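Side-chain contact in Pre-mRNA-splicing factor SAD1 (Saccharomyces cerevisiae, PDB 4MSX), which promotes assembly of newly made U4 snRNA into the U4/U6 snRNP and is required for pre-mRNA splicing, although its deubiquitinase fold is catalytically inactive: residues F366-L371 with L404-V409. Residues are numbered along the deposited sequence; the frame is centred on the assembly and turned at random.
Sequences FELTRL and LEILHV
L368, in strand 365-370, and L371, just past its end, face I406 and V409, the first and last residues of a type I' β-turn, with the CA atoms of L368 and I406 8.7 Å apart and those of L371 and V409 8.3 Å apart; the backbones are too distant to pair, and the contact is made by apolar side chains. The turn closes a β-hairpin, held by reciprocal backbone bonds: I406 N to V409 O at 2.8 Å and V409 N to I406 O at 2.9 Å. L371 does most of the touching. Its CG lies anti to its own carbonyl carbon (chi1 -78°), and the extended second torsion (171°) carries CD1 out to the hairpin, where it meets CG2 of V409 at 3.7 Å. The side chains come from opposing sides and pass one another, with the L371 methyl set against CB and CG2 of the valine. The same CD1 also reaches I406, 4.3 Å from its CG2, and so touches both residues that flank the turn. L368 meets the same isoleucine methyl at much the same range, its CD1 4.2 Å from I406 CG2. One branch of I406 therefore serves both leucines. Between them, T369 and R370 form a classic β-bulge opposite K295, an irregularity at the end of the strand, with the leucine before it and the one after it both facing the hairpin. Within the USP-family domain, the contact joins the edge strand of a three-stranded antiparallel sheet to a hairpin of the larger mixed sheet. L368 also packs on V296 of the adjacent strand 294-299 and on F354 of helix 352-355, whose T355 touches I406; I406 also touches L375 of strand 374-379, and V409 touches K480 of strand 472-480.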
loop_
_atom_site.group_PDB
_atom_site.type_symbol
_atom_site.label_atom_id
_atom_site.label_comp_id
_atom_site.label_asym_id
_atom_site.label_seq_id
_atom_site.Cartn_x
_atom_site.Cartn_y
_atom_site.Cartn_z
ATOM N N PHE A 366 -15.278 -25.939 13.490
ATOM C CA PHE A 366 -14.303 -25.018 12.882
ATOM C C PHE A 366 -13.509 -24.403 14.001
ATOM O O PHE A 366 -14.107 -23.988 14.996
ATOM C CB PHE A 366 -15.025 -23.888 12.169
ATOM C CG PHE A 366 -15.648 -24.295 10.878
ATOM C CD1 PHE A 366 -16.909 -24.866 10.859
ATOM C CD2 PHE A 366 -14.975 -24.100 9.689
ATOM C CE1 PHE A 366 -17.488 -25.243 9.668
ATOM C CE2 PHE A 366 -15.544 -24.466 8.485
ATOM C CZ PHE A 366 -16.803 -25.038 8.475
ATOM N N GLU A 367 -12.194 -24.317 13.858
ATOM C CA GLU A 367 -11.396 -23.729 14.906
ATOM C C GLU A 367 -10.234 -22.936 14.312
ATOM O O GLU A 367 -9.566 -23.439 13.419
ATOM C CB GLU A 367 -10.809 -24.837 15.788
ATOM C CG GLU A 367 -10.080 -24.305 17.023
ATOM C CD GLU A 367 -9.454 -25.426 17.876
ATOM O OE1 GLU A 367 -9.659 -26.626 17.552
ATOM O OE2 GLU A 367 -8.748 -25.099 18.864
ATOM N N LEU A 368 -9.972 -21.741 14.822
ATOM C CA LEU A 368 -8.748 -21.026 14.416
ATOM C C LEU A 368 -7.588 -21.594 15.206
ATOM O O LEU A 368 -7.462 -21.299 16.380
ATOM C CB LEU A 368 -8.902 -19.515 14.658
ATOM C CG LEU A 368 -9.940 -18.942 13.693
ATOM C CD1 LEU A 368 -10.320 -17.517 14.057
ATOM C CD2 LEU A 368 -9.417 -19.043 12.249
ATOM N N THR A 369 -6.768 -22.449 14.608
ATOM C CA THR A 369 -5.688 -23.058 15.393
ATOM C C THR A 369 -4.365 -22.294 15.296
ATOM O O THR A 369 -3.432 -22.602 16.022
ATOM C CB THR A 369 -5.403 -24.470 14.954
ATOM O OG1 THR A 369 -5.193 -24.474 13.526
ATOM C CG2 THR A 369 -6.581 -25.391 15.318
ATOM N N ARG A 370 -4.236 -21.348 14.368
ATOM C CA ARG A 370 -3.119 -20.401 14.473
ATOM C C ARG A 370 -3.667 -19.006 14.338
ATOM O O ARG A 370 -4.282 -18.640 13.317
ATOM C CB ARG A 370 -2.009 -20.658 13.457
ATOM C CG ARG A 370 -0.774 -19.674 13.663
ATOM C CD ARG A 370 0.352 -19.965 12.681
ATOM N NE ARG A 370 1.597 -19.376 13.188
ATOM C CZ ARG A 370 2.063 -18.175 12.881
ATOM N NH1 ARG A 370 1.425 -17.409 11.983
ATOM N NH2 ARG A 370 3.204 -17.755 13.453
ATOM N N LEU A 371 -3.481 -18.233 15.383
ATOM C CA LEU A 371 -3.954 -16.868 15.397
ATOM C C LEU A 371 -2.729 -15.988 15.171
ATOM O O LEU A 371 -1.830 -15.963 15.988
ATOM C CB LEU A 371 -4.651 -16.541 16.717
ATOM C CG LEU A 371 -6.086 -17.081 16.815
ATOM C CD1 LEU A 371 -6.632 -16.914 18.208
ATOM C CD2 LEU A 371 -6.976 -16.375 15.823
ATOM N N LEU A 404 -11.814 -6.915 19.997
ATOM C CA LEU A 404 -12.449 -8.144 19.645
ATOM C C LEU A 404 -11.705 -9.214 20.432
ATOM O O LEU A 404 -10.527 -9.091 20.663
ATOM C CB LEU A 404 -12.282 -8.286 18.092
ATOM C CG LEU A 404 -12.601 -9.538 17.319
ATOM C CD1 LEU A 404 -12.610 -9.263 15.802
ATOM C CD2 LEU A 404 -11.562 -10.576 17.653
ATOM N N GLU A 405 -12.377 -10.277 20.855
ATOM C CA GLU A 405 -11.646 -11.345 21.510
ATOM C C GLU A 405 -12.005 -12.662 20.854
ATOM O O GLU A 405 -13.159 -12.894 20.574
ATOM C CB GLU A 405 -12.037 -11.372 23.011
ATOM C CG GLU A 405 -11.161 -12.287 23.833
ATOM C CD GLU A 405 -11.387 -12.148 25.348
ATOM O OE1 GLU A 405 -12.562 -12.161 25.795
ATOM O OE2 GLU A 405 -10.378 -12.025 26.075
ATOM N N ILE A 406 -11.023 -13.521 20.597
ATOM C CA ILE A 406 -11.309 -14.844 20.031
ATOM C C ILE A 406 -10.685 -15.900 20.942
ATOM O O ILE A 406 -9.466 -15.983 21.041
ATOM C CB ILE A 406 -10.688 -15.025 18.610
ATOM C CG1 ILE A 406 -11.281 -14.023 17.636
ATOM C CG2 ILE A 406 -10.906 -16.460 18.113
ATOM C CD1 ILE A 406 -10.481 -13.883 16.306
ATOM N N LEU A 407 -11.524 -16.693 21.602
ATOM C CA LEU A 407 -11.047 -17.660 22.602
ATOM C C LEU A 407 -9.862 -17.114 23.435
ATOM O O LEU A 407 -8.735 -17.638 23.412
ATOM C CB LEU A 407 -10.691 -18.985 21.931
ATOM C CG LEU A 407 -11.908 -19.661 21.282
ATOM C CD1 LEU A 407 -11.492 -20.966 20.624
ATOM C CD2 LEU A 407 -13.061 -19.875 22.299
ATOM N N HIS A 408 -10.143 -16.017 24.121
ATOM C CA HIS A 408 -9.205 -15.377 25.058
ATOM C C HIS A 408 -8.042 -14.619 24.445
ATOM O O HIS A 408 -7.266 -14.005 25.182
ATOM C CB HIS A 408 -8.736 -16.389 26.103
ATOM C CG HIS A 408 -9.881 -16.963 26.880
ATOM N ND1 HIS A 408 -9.982 -18.300 27.201
ATOM C CD2 HIS A 408 -11.006 -16.374 27.354
ATOM C CE1 HIS A 408 -11.112 -18.505 27.856
ATOM N NE2 HIS A 408 -11.755 -17.354 27.956
ATOM N N VAL A 409 -7.930 -14.608 23.113
ATOM C CA VAL A 409 -6.868 -13.807 22.484
ATOM C C VAL A 409 -7.493 -12.482 22.093
ATOM O O VAL A 409 -8.519 -12.469 21.427
ATOM C CB VAL A 409 -6.304 -14.530 21.272
ATOM C CG1 VAL A 409 -5.231 -13.679 20.574
ATOM C CG2 VAL A 409 -5.746 -15.898 21.699
#